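Local coordinates for protein lactate dehydrogenase (PDB 6CT6) that probably interconverts pyruvate and lactate with NADH as cofactor, bound here together with the pyruvate analogue oxamate, at residues Gly16-Ile20 with Met45-Lys49; Ala25-Leu30 with Leu53-Ser57; Ile184-Asn190 with Leu309-Glu315. All coordinates share one frame; numbering follows the deposited sequence.

In the fold
Contacts 1 and 2 join the same two helices, 19-31 and 45-59, of the Rossmann-type NAD-binding domain, and their centres are about 12 Å apart. Contact 1 lies at their N-terminal ends, where the first amides of helix 19-31 hold the NADH diphosphate; contact 2 lies farther along them, and both are touched by the second subunit. Contact 3 belongs to the C-terminal domain, on the opposite side of the chain's centre, about 31 Å from contact 1 and 36 Å from contact 2 between centres. NADH spans the interval: contact 1 meets its diphosphate, and His187 of contact 3 reaches its carboxamide and the oxamate. Nearest atoms of contacts 1 and 3 are about 9 Å apart.

Contact 1. Residues Gly16-Ile20 with Met45-Lys49. With NAI (1,4-dihydronicotinamide adenine dinucleotide), chain D.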
loop_
_atom_site.group_PDB
_atom_site.type_symbol
_atom_site.label_atom_id
_atom_site.label_comp_id
_atom_site.label_asym_id
_atom_site.label_seq_id
_atom_site.Cartn_x
_atom_site.Cartn_y
_atom_site.Cartn_z
ATOM N N GLY B 16 -9.886 10.294 6.641
ATOM C CA GLY B 16 -9.010 9.424 7.397
ATOM C C GLY B 16 -7.824 9.038 6.540
ATOM O O GLY B 16 -7.998 8.406 5.492
ATOM N N SER B 17 -6.618 9.426 6.954
ATOM C CA SER B 17 -5.417 9.220 6.153
ATOM C C SER B 17 -4.407 8.338 6.876
ATOM O O SER B 17 -3.195 8.479 6.684
ATOM C CB SER B 17 -4.781 10.557 5.774
ATOM O OG SER B 17 -5.691 11.369 5.051
ATOM N N GLY B 18 -4.891 7.419 7.706
ATOM C CA GLY B 18 -4.019 6.477 8.376
ATOM C C GLY B 18 -3.659 5.293 7.503
ATOM O O GLY B 18 -3.444 5.439 6.293
ATOM N N MET B 19 -3.610 4.105 8.107
ATOM C CA MET B 19 -3.107 2.929 7.403
ATOM C C MET B 19 -4.012 2.547 6.236
ATOM O O MET B 19 -3.534 2.294 5.125
ATOM C CB MET B 19 -2.965 1.764 8.382
ATOM C CG MET B 19 -2.029 2.058 9.546
ATOM S SD MET B 19 -0.377 2.546 9.012
ATOM C CE MET B 19 0.217 1.001 8.331
ATOM N N ILE B 20 -5.324 2.495 6.465
ATOM C CA ILE B 20 -6.237 2.081 5.402
ATOM C C ILE B 20 -6.427 3.204 4.391
ATOM O O ILE B 20 -6.456 2.960 3.181
ATOM C CB ILE B 20 -7.576 1.610 5.999
ATOM C CG1 ILE B 20 -7.354 0.365 6.865
ATOM C CG2 ILE B 20 -8.580 1.300 4.888
ATOM C CD1 ILE B 20 -8.577 -0.096 7.644
ATOM N N MET B 45 0.339 15.702 7.987
ATOM C CA MET B 45 0.610 14.302 7.667
ATOM C C MET B 45 -0.017 13.875 6.344
ATOM O O MET B 45 0.684 13.250 5.526
ATOM C CB MET B 45 0.142 13.413 8.824
ATOM C CG MET B 45 0.355 11.916 8.606
ATOM S SD MET B 45 -0.968 11.110 7.669
ATOM C CE MET B 45 -2.239 10.996 8.926
ATOM N N PRO B 46 -1.290 14.159 6.060
ATOM C CA PRO B 46 -1.836 13.770 4.748
ATOM C C PRO B 46 -1.162 14.468 3.581
ATOM O O PRO B 46 -1.168 13.930 2.467
ATOM C CB PRO B 46 -3.322 14.144 4.858
ATOM C CG PRO B 46 -3.401 15.119 5.978
ATOM C CD PRO B 46 -2.324 14.735 6.934
ATOM N N MET B 47 -0.582 15.655 3.794
ATOM C CA MET B 47 0.167 16.306 2.723
ATOM C C MET B 47 1.459 15.561 2.417
ATOM O O MET B 47 1.885 15.512 1.257
ATOM C CB MET B 47 0.475 17.758 3.091
ATOM C CG MET B 47 -0.726 18.699 3.056
ATOM S SD MET B 47 -1.859 18.465 4.444
ATOM C CE MET B 47 -2.696 20.051 4.494
ATOM N N GLY B 48 2.090 14.972 3.433
ATOM C CA GLY B 48 3.279 14.175 3.185
ATOM C C GLY B 48 2.972 12.926 2.378
ATOM O O GLY B 48 3.687 12.590 1.430
ATOM N N LYS B 49 1.905 12.215 2.748
ATOM C CA LYS B 49 1.512 11.029 1.996
ATOM C C LYS B 49 1.078 11.394 0.583
ATOM O O LYS B 49 1.415 10.691 -0.377
ATOM C CB LYS B 49 0.393 10.291 2.730
ATOM C CG LYS B 49 0.838 9.609 4.014
ATOM C CD LYS B 49 -0.284 8.784 4.628
ATOM C CE LYS B 49 0.213 7.947 5.803
ATOM N NZ LYS B 49 -0.891 7.215 6.485
HETATM P PA NAI D . -5.546 4.646 11.721
HETATM O O1A NAI D . -5.456 5.096 13.162
HETATM O O2A NAI D . -4.289 4.250 10.982
HETATM O O5B NAI D . -6.256 5.830 10.897
HETATM C C5B NAI D . -7.347 6.557 11.455
HETATM C C4B NAI D . -7.165 8.018 11.085
HETATM O O4B NAI D . -8.356 8.775 11.314
HETATM C C3B NAI D . -6.063 8.683 11.905
HETATM O O3B NAI D . -5.025 9.131 11.032
HETATM C C2B NAI D . -6.744 9.848 12.599
HETATM O O2B NAI D . -5.908 11.003 12.699
HETATM C C1B NAI D . -7.922 10.082 11.673
HETATM N N9A NAI D . -9.024 10.891 12.239
HETATM C C8A NAI D . -9.426 11.024 13.519
HETATM N N7A NAI D . -10.482 11.880 13.589
HETATM C C5A NAI D . -10.753 12.303 12.340
HETATM C C6A NAI D . -11.722 13.203 11.684
HETATM N N6A NAI D . -12.659 13.857 12.401
HETATM N N1A NAI D . -11.644 13.351 10.342
HETATM C C2A NAI D . -10.721 12.708 9.601
HETATM N N3A NAI D . -9.812 11.880 10.134
HETATM C C4A NAI D . -9.784 11.647 11.463
HETATM O O3 NAI D . -6.618 3.438 11.638
HETATM P PN NAI D . -6.806 2.433 10.385
HETATM O O1N NAI D . -5.860 1.268 10.555
HETATM O O2N NAI D . -6.795 3.235 9.104
HETATM O O5D NAI D . -8.299 1.895 10.659
HETATM C C5D NAI D . -9.387 2.812 10.604
HETATM C C4D NAI D . -10.692 2.172 11.055
HETATM O O4D NAI D . -11.040 1.059 10.220
HETATM C C3D NAI D . -10.589 1.641 12.476
HETATM O O3D NAI D . -11.777 1.994 13.187
HETATM C C2D NAI D . -10.496 0.143 12.299
HETATM O O2D NAI D . -10.970 -0.590 13.430
HETATM C C1D NAI D . -11.373 -0.041 11.072
HETATM N N1N NAI D . -11.255 -1.323 10.366
HETATM C C2N NAI D . -12.388 -1.774 9.826
HETATM C C3N NAI D . -12.455 -2.953 9.117
HETATM C C7N NAI D . -13.791 -3.358 8.568
HETATM O O7N NAI D . -14.692 -2.533 8.539
HETATM N N7N NAI D . -13.979 -4.600 8.142
HETATM C C4N NAI D . -11.230 -3.803 8.906
HETATM C C5N NAI D . -10.054 -3.212 9.539
HETATM C C6N NAI D . -10.108 -2.001 10.230
#
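Met45 bends back over the loop of the Rossmann-type dinucleotide site, whose glycine-rich turn holds Gly16 and Gly18. Its CG stands anti to the backbone N (chi1 179°), and turns at the next two torsions bring the thioether down onto Ser17, with CE 3.5 Å from Ser17 O. The same methyl lies 4.0 Å from O3B of the adenosine ribose, so it borders both protein and cofactor. Pro46 follows on the helix; its CB rests 3.7 Å from Ser17 OG in van der Waals contact, while the hydroxyl makes a weak hydrogen bond to Phe39 O. One turn after Met45 comes Lys49, extended beyond CG, running alongside the loop until its ammonium reaches two successive carbonyls. On the other side of this loop, Gly18 passes close to the diphosphate, its CA 3.4 Å from NADH O5B, and the helix beginning there presents its first amides to the phosphates. Met19 N binds NADH O2A at 3.0 Å and Ile20 N binds NADH O2N at 3.1 Å, both nearly straight. Lysine and cofactor thus grip opposite polar groups of one turn, carbonyls and amides. Lys49 NZ donates to Ser17 O at 2.6 Å, approaching 20° from the carbonyl plane with a C=O...N angle of 145°, and more weakly to Gly18 O at 3.1 Å.

Contact 2. Residues Ala25-Leu30 with Leu53-Ser57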
loop_
_atom_site.group_PDB
_atom_site.type_symbol
_atom_site.label_atom_id
_atom_site.label_comp_id
_atom_site.label_asym_id
_atom_site.label_seq_id
_atom_site.Cartn_x
_atom_site.Cartn_y
_atom_site.Cartn_z
ATOM N N ALA B 25 -5.552 5.342 -1.166
ATOM C CA ALA B 25 -5.007 6.368 -2.051
ATOM C C ALA B 25 -3.975 5.774 -3.001
ATOM O O ALA B 25 -3.931 6.128 -4.186
ATOM C CB ALA B 25 -4.387 7.493 -1.222
ATOM N N PHE B 26 -3.131 4.878 -2.492
ATOM C CA PHE B 26 -2.187 4.147 -3.330
ATOM C C PHE B 26 -2.911 3.410 -4.453
ATOM O O PHE B 26 -2.473 3.432 -5.609
ATOM C CB PHE B 26 -1.400 3.178 -2.444
ATOM C CG PHE B 26 -0.221 2.522 -3.113
ATOM C CD1 PHE B 26 0.574 3.203 -4.024
ATOM C CD2 PHE B 26 0.121 1.221 -2.781
ATOM C CE1 PHE B 26 1.668 2.577 -4.605
ATOM C CE2 PHE B 26 1.206 0.599 -3.355
ATOM C CZ PHE B 26 1.983 1.274 -4.267
ATOM N N LEU B 27 -4.030 2.750 -4.130
ATOM C CA LEU B 27 -4.781 2.009 -5.139
ATOM C C LEU B 27 -5.344 2.934 -6.210
ATOM O O LEU B 27 -5.373 2.577 -7.395
ATOM C CB LEU B 27 -5.904 1.218 -4.470
ATOM C CG LEU B 27 -5.461 -0.034 -3.708
ATOM C CD1 LEU B 27 -6.542 -0.472 -2.737
ATOM C CD2 LEU B 27 -5.125 -1.160 -4.671
ATOM N N CYS B 28 -5.812 4.119 -5.815
ATOM C CA CYS B 28 -6.335 5.070 -6.792
ATOM C C CYS B 28 -5.248 5.501 -7.767
ATOM O O CYS B 28 -5.478 5.574 -8.981
ATOM C CB CYS B 28 -6.930 6.281 -6.073
ATOM S SG CYS B 28 -8.483 5.933 -5.205
ATOM N N SER B 29 -4.053 5.790 -7.250
ATOM C CA SER B 29 -2.921 6.125 -8.108
ATOM C C SER B 29 -2.626 4.998 -9.090
ATOM O O SER B 29 -2.506 5.225 -10.300
ATOM C CB SER B 29 -1.695 6.423 -7.241
ATOM O OG SER B 29 -0.540 6.659 -8.027
ATOM N N LEU B 30 -2.520 3.767 -8.585
ATOM C CA LEU B 30 -2.147 2.633 -9.426
ATOM C C LEU B 30 -3.230 2.309 -10.451
ATOM O O LEU B 30 -2.920 1.946 -11.592
ATOM C CB LEU B 30 -1.864 1.409 -8.549
ATOM C CG LEU B 30 -0.666 1.474 -7.598
ATOM C CD1 LEU B 30 -0.708 0.306 -6.622
ATOM C CD2 LEU B 30 0.650 1.474 -8.360
ATOM N N LEU B 53 2.536 10.109 -2.985
ATOM C CA LEU B 53 1.672 9.426 -3.944
ATOM C C LEU B 53 1.593 10.156 -5.277
ATOM O O LEU B 53 1.359 9.515 -6.308
ATOM C CB LEU B 53 0.279 9.241 -3.341
ATOM C CG LEU B 53 0.243 8.165 -2.250
ATOM C CD1 LEU B 53 -1.025 8.268 -1.426
ATOM C CD2 LEU B 53 0.373 6.767 -2.856
ATOM N N CYS B 54 1.781 11.481 -5.292
ATOM C CA CYS B 54 1.934 12.169 -6.571
ATOM C C CYS B 54 3.207 11.717 -7.275
ATOM O O CYS B 54 3.220 11.534 -8.498
ATOM C CB CYS B 54 1.939 13.684 -6.372
ATOM S SG CYS B 54 0.318 14.413 -6.003
ATOM N N HIS B 55 4.286 11.523 -6.513
ATOM C CA HIS B 55 5.489 10.923 -7.076
ATOM C C HIS B 55 5.205 9.521 -7.600
ATOM O O HIS B 55 5.668 9.151 -8.687
ATOM C CB HIS B 55 6.596 10.878 -6.024
ATOM C CG HIS B 55 6.961 12.222 -5.469
ATOM N ND1 HIS B 55 7.645 12.374 -4.283
ATOM C CD2 HIS B 55 6.744 13.473 -5.942
ATOM C CE1 HIS B 55 7.829 13.661 -4.046
ATOM N NE2 HIS B 55 7.293 14.350 -5.038
ATOM N N ASN B 56 4.441 8.728 -6.846
ATOM C CA ASN B 56 4.142 7.364 -7.273
ATOM C C ASN B 56 3.445 7.355 -8.627
ATOM O O ASN B 56 3.794 6.563 -9.511
ATOM C CB ASN B 56 3.281 6.656 -6.227
ATOM C CG ASN B 56 3.003 5.213 -6.590
ATOM O OD1 ASN B 56 3.862 4.348 -6.424
ATOM N ND2 ASN B 56 1.804 4.948 -7.103
ATOM N N SER B 57 2.449 8.225 -8.806
ATOM C CA SER B 57 1.770 8.318 -10.094
ATOM C C SER B 57 2.778 8.484 -11.224
ATOM O O SER B 57 2.683 7.824 -12.265
ATOM C CB SER B 57 0.778 9.483 -10.082
ATOM O OG SER B 57 -0.371 9.180 -9.307
#
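The Phe26 ring turns its edge to the Asn56 amide: OD1 of Asn56 lies near the ring plane, 3.4 Å from Phe26 CE1, and the two planes stand 65° apart. One face of the ring is covered from its own helix by Leu30 CD1, 3.6 Å above its centre, and the ring of Tyr244 of the second subunit also meets it. Leu53 CD2 comes obliquely, 3.8 Å from Phe26 CD1, the two side chains crossing at about a right angle. The other leucine methyl, CD1, presses on Ala25 CB at 3.5 Å, tighter than usual for two carbons. These layers join helices 19-31 and 45-59, which follow successive strands of the Rossmann-type domain and run in nearly the same direction, their local axes 9.4 Å apart at an angle of 24°. Ala25 and Leu53 also rest on Leu38 of strand 35-39 beneath.

Farther along, Ser29 brings a polar group into the buried seam. Its OG, anti to the backbone N (chi1 176°), points across the gap and meets two partners. Asn56 ND2 donates to Ser29 OG at 3.0 Å, with the oxygen close to the amide plane, and Ser29 OG shares a 2.8 Å hydrogen bond with Ser57 OG. Outside this pair of segments, Ser57 OG also bonds Ile64 O, and Asn56 OD1 bonds Thr248 OG1 of the second subunit. With a partner on each end of the Asn56 amide, its rotation is fixed and its oxygen and nitrogen are distinguished, so one side chain couples the packing of two helices to the interface with the second subunit.

Contact 3. Residues Ile184-Asn190 with Leu309-Glu315; sequences IGVHGDN and LQGSIDE. With NAI (1,4-dihydronicotinamide adenine dinucleotide), chain D; OXM (oxamic acid), chain F.
Ser312 inserts its hydroxyl between two backbone groups of the loop 184-190, accepting from Val186 N at 3.0 Å and donating to Asn190 O at 2.6 Å. The first bond is almost straight, with an N-H...O angle of 167°; in the second the hydroxyl sits well above the carbonyl plane. One turn later on helix 303-328, Glu315 reaches the same loop. Asn190 ND2 donates to Glu315 OE1 at 2.6 Å, within its own amide plane but on the anti side of the carboxylate, and Asn190 N adds a weak bond to that oxygen. Glu315 gets there with CG anti to its backbone N (chi1 -175°) and a straight chain beyond, which crosses Val186 at about a right angle; Val186 CG1 lies 3.4 Å from Glu315 OE1. At the other end, Leu309 CD1 packs against Gly185 CA at 3.8 Å and against Ile184 CD1, and Leu282 of strand 281-289 backs the leucine.

Between the anchored residues Val186 and Asn190 the chain makes an inverse gamma turn centred on His187, whose CB points away from the helix. His187 NE2 donates to O1 of oxamate at 3.0 Å, the acceptor lying at the ring edge in plane, while the carboxamide nitrogen of NADH sits over one face. Behind the ring, ND1 is hydrogen-bonded to Asp160, consistent with the histidine-aspartate pair of lactate dehydrogenases, and Asp135 holds the backbone N. Arg100, Arg163 and Asn132 also bind the oxamate. The serine and glutamate of the C-terminal helix are therefore second-shell groups: by bonding the loop on both sides of His187, they probably help keep its imidazole aimed at the substrate analogue.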
loop_
_atom_site.group_PDB
_atom_site.type_symbol
_atom_site.label_atom_id
_atom_site.label_comp_id
_atom_site.label_asym_id
_atom_site.label_seq_id
_atom_site.Cartn_x
_atom_site.Cartn_y
_atom_site.Cartn_z
ATOM N N ILE B 184 -22.032 -13.082 6.353
ATOM C CA ILE B 184 -23.050 -12.057 6.557
ATOM C C ILE B 184 -23.156 -11.720 8.041
ATOM O O ILE B 184 -22.508 -12.346 8.887
ATOM C CB ILE B 184 -24.418 -12.494 5.999
ATOM C CG1 ILE B 184 -24.938 -13.743 6.723
ATOM C CG2 ILE B 184 -24.316 -12.749 4.502
ATOM C CD1 ILE B 184 -26.397 -14.060 6.436
ATOM N N GLY B 185 -23.977 -10.722 8.358
ATOM C CA GLY B 185 -24.267 -10.386 9.738
ATOM C C GLY B 185 -23.477 -9.195 10.238
ATOM O O GLY B 185 -23.282 -8.216 9.510
ATOM N N VAL B 186 -23.027 -9.269 11.479
ATOM C CA VAL B 186 -22.261 -8.195 12.097
ATOM C C VAL B 186 -20.790 -8.424 11.797
ATOM O O VAL B 186 -20.315 -9.565 11.798
ATOM C CB VAL B 186 -22.515 -8.137 13.617
ATOM C CG1 VAL B 186 -21.885 -9.341 14.324
ATOM C CG2 VAL B 186 -21.984 -6.835 14.198
ATOM N N HIS B 187 -20.058 -7.341 11.539
ATOM C CA HIS B 187 -18.602 -7.428 11.486
ATOM C C HIS B 187 -18.109 -7.521 12.924
ATOM O O HIS B 187 -17.653 -6.550 13.535
ATOM C CB HIS B 187 -17.996 -6.244 10.746
ATOM C CG HIS B 187 -16.512 -6.349 10.571
ATOM N ND1 HIS B 187 -15.916 -7.410 9.923
ATOM C CD2 HIS B 187 -15.504 -5.544 10.981
ATOM C CE1 HIS B 187 -14.606 -7.246 9.931
ATOM N NE2 HIS B 187 -14.329 -6.122 10.566
ATOM N N GLY B 188 -18.221 -8.721 13.473
ATOM C CA GLY B 188 -17.866 -8.942 14.855
ATOM C C GLY B 188 -17.840 -10.417 15.175
ATOM O O GLY B 188 -17.815 -11.263 14.279
ATOM N N ASP B 189 -17.860 -10.717 16.475
ATOM C CA ASP B 189 -17.717 -12.101 16.916
ATOM C C ASP B 189 -18.863 -12.976 16.425
ATOM O O ASP B 189 -18.685 -14.187 16.246
ATOM C CB ASP B 189 -17.624 -12.156 18.440
ATOM C CG ASP B 189 -16.291 -11.657 18.959
ATOM O OD1 ASP B 189 -15.252 -12.005 18.359
ATOM O OD2 ASP B 189 -16.280 -10.911 19.962
ATOM N N ASN B 190 -20.040 -12.395 16.199
ATOM C CA ASN B 190 -21.195 -13.145 15.730
ATOM C C ASN B 190 -21.313 -13.162 14.207
ATOM O O ASN B 190 -22.385 -13.499 13.688
ATOM C CB ASN B 190 -22.478 -12.576 16.343
ATOM C CG ASN B 190 -22.619 -12.902 17.822
ATOM O OD1 ASN B 190 -22.945 -14.029 18.191
ATOM N ND2 ASN B 190 -22.376 -11.914 18.672
ATOM N N LEU B 309 -27.928 -15.994 12.636
ATOM C CA LEU B 309 -27.976 -14.592 12.235
ATOM C C LEU B 309 -28.588 -13.713 13.318
ATOM O O LEU B 309 -28.233 -12.534 13.430
ATOM C CB LEU B 309 -28.765 -14.432 10.933
ATOM C CG LEU B 309 -28.750 -13.015 10.351
ATOM C CD1 LEU B 309 -27.326 -12.574 10.038
ATOM C CD2 LEU B 309 -29.612 -12.931 9.106
ATOM N N GLN B 310 -29.512 -14.253 14.116
ATOM C CA GLN B 310 -30.104 -13.448 15.177
ATOM C C GLN B 310 -29.051 -13.036 16.197
ATOM O O GLN B 310 -29.165 -11.972 16.815
ATOM C CB GLN B 310 -31.248 -14.211 15.849
ATOM C CG GLN B 310 -32.170 -13.337 16.703
ATOM C CD GLN B 310 -32.837 -12.223 15.912
ATOM O OE1 GLN B 310 -32.894 -11.080 16.363
ATOM N NE2 GLN B 310 -33.352 -12.555 14.731
ATOM N N GLY B 311 -28.018 -13.863 16.378
ATOM C CA GLY B 311 -26.881 -13.448 17.184
ATOM C C GLY B 311 -26.242 -12.172 16.670
ATOM O O GLY B 311 -25.909 -11.276 17.448
ATOM N N SER B 312 -26.061 -12.069 15.351
ATOM C CA SER B 312 -25.537 -10.836 14.773
ATOM C C SER B 312 -26.494 -9.675 15.010
ATOM O O SER B 312 -26.080 -8.591 15.438
ATOM C CB SER B 312 -25.280 -11.020 13.275
ATOM O OG SER B 312 -24.026 -11.638 13.038
ATOM N N ILE B 313 -27.785 -9.886 14.743
ATOM C CA ILE B 313 -28.760 -8.812 14.898
ATOM C C ILE B 313 -28.812 -8.346 16.349
ATOM O O ILE B 313 -28.958 -7.150 16.627
ATOM C CB ILE B 313 -30.144 -9.263 14.392
ATOM C CG1 ILE B 313 -30.066 -9.638 12.908
ATOM C CG2 ILE B 313 -31.174 -8.151 14.595
ATOM C CD1 ILE B 313 -31.349 -10.218 12.335
ATOM N N ASP B 314 -28.693 -9.278 17.299
ATOM C CA ASP B 314 -28.708 -8.885 18.704
ATOM C C ASP B 314 -27.469 -8.073 19.061
ATOM O O ASP B 314 -27.555 -7.108 19.830
ATOM C CB ASP B 314 -28.816 -10.118 19.603
ATOM C CG ASP B 314 -30.153 -10.819 19.474
ATOM O OD1 ASP B 314 -31.125 -10.179 19.017
ATOM O OD2 ASP B 314 -30.237 -12.009 19.839
ATOM N N GLU B 315 -26.308 -8.446 18.516
ATOM C CA GLU B 315 -25.095 -7.678 18.777
ATOM C C GLU B 315 -25.254 -6.231 18.324
ATOM O O GLU B 315 -24.822 -5.304 19.019
ATOM C CB GLU B 315 -23.893 -8.329 18.090
ATOM C CG GLU B 315 -22.560 -7.658 18.418
ATOM C CD GLU B 315 -21.360 -8.448 17.928
ATOM O OE1 GLU B 315 -21.489 -9.673 17.722
ATOM O OE2 GLU B 315 -20.285 -7.840 17.747
HETATM P PA NAI D . -5.546 4.646 11.721
HETATM O O1A NAI D . -5.456 5.096 13.162
HETATM O O2A NAI D . -4.289 4.250 10.982
HETATM O O5B NAI D . -6.256 5.830 10.897
HETATM C C5B NAI D . -7.347 6.557 11.455
HETATM C C4B NAI D . -7.165 8.018 11.085
HETATM O O4B NAI D . -8.356 8.775 11.314
HETATM C C3B NAI D . -6.063 8.683 11.905
HETATM O O3B NAI D . -5.025 9.131 11.032
HETATM C C2B NAI D . -6.744 9.848 12.599
HETATM O O2B NAI D . -5.908 11.003 12.699
HETATM C C1B NAI D . -7.922 10.082 11.673
HETATM N N9A NAI D . -9.024 10.891 12.239
HETATM C C8A NAI D . -9.426 11.024 13.519
HETATM N N7A NAI D . -10.482 11.880 13.589
HETATM C C5A NAI D . -10.753 12.303 12.340
HETATM C C6A NAI D . -11.722 13.203 11.684
HETATM N N6A NAI D . -12.659 13.857 12.401
HETATM N N1A NAI D . -11.644 13.351 10.342
HETATM C C2A NAI D . -10.721 12.708 9.601
HETATM N N3A NAI D . -9.812 11.880 10.134
HETATM C C4A NAI D . -9.784 11.647 11.463
HETATM O O3 NAI D . -6.618 3.438 11.638
HETATM P PN NAI D . -6.806 2.433 10.385
HETATM O O1N NAI D . -5.860 1.268 10.555
HETATM O O2N NAI D . -6.795 3.235 9.104
HETATM O O5D NAI D . -8.299 1.895 10.659
HETATM C C5D NAI D . -9.387 2.812 10.604
HETATM C C4D NAI D . -10.692 2.172 11.055
HETATM O O4D NAI D . -11.040 1.059 10.220
HETATM C C3D NAI D . -10.589 1.641 12.476
HETATM O O3D NAI D . -11.777 1.994 13.187
HETATM C C2D NAI D . -10.496 0.143 12.299
HETATM O O2D NAI D . -10.970 -0.590 13.430
HETATM C C1D NAI D . -11.373 -0.041 11.072
HETATM N N1N NAI D . -11.255 -1.323 10.366
HETATM C C2N NAI D . -12.388 -1.774 9.826
HETATM C C3N NAI D . -12.455 -2.953 9.117
HETATM C C7N NAI D . -13.791 -3.358 8.568
HETATM O O7N NAI D . -14.692 -2.533 8.539
HETATM N N7N NAI D . -13.979 -4.600 8.142
HETATM C C4N NAI D . -11.230 -3.803 8.906
HETATM C C5N NAI D . -10.054 -3.212 9.539
HETATM C C6N NAI D . -10.108 -2.001 10.230
HETATM C C1 OXM F . -10.784 -5.633 11.805
HETATM N N1 OXM F . -9.713 -5.318 12.740
HETATM O O1 OXM F . -11.807 -5.027 11.845
HETATM C C2 OXM F . -10.599 -6.746 10.770
HETATM O O2 OXM F . -11.488 -7.623 10.621
HETATM O O3 OXM F . -9.560 -6.787 10.061
#